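Local coordinates for protein general negative regulator of transcription subunit 4 (Saccharomyces cerevisiae, PDB 5AIE) that acts as the E3 ubiquitin ligase of the CCR4-NOT complex, its zinc-binding RING domain serving transfer of ubiquitin from an E2 enzyme to target lysines, at residues F21-C26 against F33-I38. Numbering follows the deposited sequence.
Sequences FFPCPC and FCYNNI. With ZN (zinc ion), chain D; ZN (zinc ion), chain C.
Phe21 meets Tyr35 in a T-shaped stack. The edge of the Phe21 ring points at one face of the Tyr35 ring. The planes stand at 87° and the ring centres are 5.1 Å apart. Phe21 CZ sits over the middle of the tyrosine ring, while Phe21 CE2 lies 3.8 Å from Tyr35 CG, near the root of that ring. With CG anti to the backbone N (chi1 178°), the Phe21 ring extends toward the helix and brings CE2 and CZ onto the tyrosine face. Pro23 completes the packed part. Its CB comes obliquely to the tyrosine, 3.6 Å from Tyr35 CE1. Pro23 CD lies over one face of the Phe21 ring, so the proline touches both aromatics.

This is a RING domain, in which loop 21-26 supplies two cysteine ligands to one zinc ion and helix 32-40 supplies one to the other. Cys24 and Cys26 bind the first through SG, each at 2.4 Å, together with Cys48 and Cys51. Cys34 SG binds the second, a site it shares with Cys7 and Cys10. The aromatic contact ties the loop to the helix, off to one side of the line between the zincs. Tyr55 adds a further edge-to-face partner for Tyr35 and also touches Pro23.

Away from this close packing the contact is looser. Phe21, Pro23 and Tyr35 all stay partly exposed to solvent, and just 121 Å² is buried between the two segments. Tyr35 OH lies at the far end of the ring from the helix backbone, where Arg39 NH1 hydrogen-bonds to it.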
loop_
_atom_site.group_PDB
_atom_site.type_symbol
_atom_site.label_atom_id
_atom_site.label_comp_id
_atom_site.label_asym_id
_atom_site.label_seq_id
_atom_site.Cartn_x
_atom_site.Cartn_y
_atom_site.Cartn_z
ATOM N N PHE A 21 -26.818 7.217 -5.370
ATOM C CA PHE A 21 -25.869 8.061 -6.082
ATOM C C PHE A 21 -24.803 7.213 -6.772
ATOM O O PHE A 21 -24.007 6.543 -6.115
ATOM C CB PHE A 21 -25.223 9.063 -5.117
ATOM C CG PHE A 21 -24.188 9.946 -5.755
ATOM C CD1 PHE A 21 -24.424 10.544 -6.982
ATOM C CD2 PHE A 21 -22.983 10.193 -5.116
ATOM C CE1 PHE A 21 -23.473 11.359 -7.567
ATOM C CE2 PHE A 21 -22.029 11.009 -5.694
ATOM C CZ PHE A 21 -22.274 11.593 -6.921
ATOM N N PHE A 22 -24.808 7.237 -8.102
ATOM C CA PHE A 22 -23.840 6.482 -8.892
ATOM C C PHE A 22 -22.972 7.411 -9.735
ATOM O O PHE A 22 -23.248 7.625 -10.915
ATOM C CB PHE A 22 -24.551 5.473 -9.796
ATOM C CG PHE A 22 -25.241 4.369 -9.051
ATOM C CD1 PHE A 22 -24.538 3.248 -8.642
ATOM C CD2 PHE A 22 -26.593 4.449 -8.759
ATOM C CE1 PHE A 22 -25.168 2.228 -7.955
ATOM C CE2 PHE A 22 -27.229 3.432 -8.074
ATOM C CZ PHE A 22 -26.517 2.320 -7.671
ATOM N N PRO A 23 -21.910 7.962 -9.127
ATOM C CA PRO A 23 -21.025 8.923 -9.796
ATOM C C PRO A 23 -20.227 8.310 -10.946
ATOM O O PRO A 23 -19.780 9.035 -11.835
ATOM C CB PRO A 23 -20.093 9.378 -8.670
ATOM C CG PRO A 23 -20.097 8.252 -7.698
ATOM C CD PRO A 23 -21.484 7.689 -7.744
ATOM N N CYS A 24 -20.055 6.993 -10.924
ATOM C CA CYS A 24 -19.304 6.297 -11.962
ATOM C C CYS A 24 -20.101 5.107 -12.489
ATOM O O CYS A 24 -20.738 4.395 -11.715
ATOM C CB CYS A 24 -17.948 5.838 -11.418
ATOM S SG CYS A 24 -16.783 5.248 -12.666
ATOM N N PRO A 25 -20.077 4.894 -13.816
ATOM C CA PRO A 25 -20.795 3.785 -14.463
ATOM C C PRO A 25 -20.385 2.396 -13.968
ATOM O O PRO A 25 -21.104 1.427 -14.216
ATOM C CB PRO A 25 -20.437 3.951 -15.948
ATOM C CG PRO A 25 -19.255 4.873 -15.976
ATOM C CD PRO A 25 -19.441 5.778 -14.806
ATOM N N CYS A 26 -19.252 2.300 -13.277
ATOM C CA CYS A 26 -18.766 1.015 -12.786
ATOM C C CYS A 26 -19.602 0.510 -11.612
ATOM O O CYS A 26 -19.688 -0.694 -11.377
ATOM C CB CYS A 26 -17.298 1.120 -12.374
ATOM S SG CYS A 26 -17.006 2.116 -10.903
ATOM N N PHE A 33 -19.615 13.624 0.232
ATOM C CA PHE A 33 -18.494 14.424 0.710
ATOM C C PHE A 33 -17.167 13.887 0.177
ATOM O O PHE A 33 -16.290 14.660 -0.207
ATOM C CB PHE A 33 -18.476 14.465 2.239
ATOM C CG PHE A 33 -19.725 15.039 2.846
ATOM C CD1 PHE A 33 -20.016 16.388 2.715
ATOM C CD2 PHE A 33 -20.607 14.234 3.548
ATOM C CE1 PHE A 33 -21.164 16.922 3.271
ATOM C CE2 PHE A 33 -21.757 14.762 4.107
ATOM C CZ PHE A 33 -22.034 16.108 3.968
ATOM N N CYS A 34 -17.027 12.565 0.157
ATOM C CA CYS A 34 -15.836 11.933 -0.402
ATOM C C CYS A 34 -15.756 12.176 -1.904
ATOM O O CYS A 34 -14.668 12.314 -2.465
ATOM C CB CYS A 34 -15.830 10.430 -0.111
ATOM S SG CYS A 34 -15.463 9.995 1.608
ATOM N N TYR A 35 -16.918 12.230 -2.545
ATOM C CA TYR A 35 -17.006 12.521 -3.971
ATOM C C TYR A 35 -16.456 13.909 -4.282
ATOM O O TYR A 35 -15.539 14.056 -5.091
ATOM C CB TYR A 35 -18.456 12.402 -4.446
ATOM C CG TYR A 35 -18.694 12.900 -5.854
ATOM C CD1 TYR A 35 -18.363 12.121 -6.953
ATOM C CD2 TYR A 35 -19.254 14.150 -6.083
ATOM C CE1 TYR A 35 -18.581 12.574 -8.241
ATOM C CE2 TYR A 35 -19.476 14.610 -7.366
ATOM C CZ TYR A 35 -19.139 13.819 -8.441
ATOM O OH TYR A 35 -19.358 14.276 -9.720
ATOM N N ASN A 36 -17.020 14.922 -3.629
ATOM C CA ASN A 36 -16.591 16.302 -3.829
ATOM C C ASN A 36 -15.141 16.526 -3.413
ATOM O O ASN A 36 -14.441 17.351 -4.002
ATOM C CB ASN A 36 -17.504 17.260 -3.062
ATOM C CG ASN A 36 -18.923 17.271 -3.598
ATOM O OD1 ASN A 36 -19.181 17.777 -4.690
ATOM N ND2 ASN A 36 -19.852 16.720 -2.826
ATOM N N ASN A 37 -14.699 15.789 -2.398
ATOM C CA ASN A 37 -13.318 15.869 -1.931
ATOM C C ASN A 37 -12.339 15.498 -3.038
ATOM O O ASN A 37 -11.344 16.185 -3.255
ATOM C CB ASN A 37 -13.105 14.962 -0.715
ATOM C CG ASN A 37 -11.681 15.019 -0.180
ATOM O OD1 ASN A 37 -10.949 15.980 -0.422
ATOM N ND2 ASN A 37 -11.288 13.988 0.559
ATOM N N ILE A 38 -12.640 14.412 -3.742
ATOM C CA ILE A 38 -11.783 13.922 -4.814
ATOM C C ILE A 38 -11.686 14.912 -5.971
ATOM O O ILE A 38 -10.595 15.188 -6.469
ATOM C CB ILE A 38 -12.283 12.569 -5.359
HETATM ZN ZN ZN D . -15.333 3.615 -11.639
HETATM ZN ZN ZN C . -17.644 9.326 2.307
#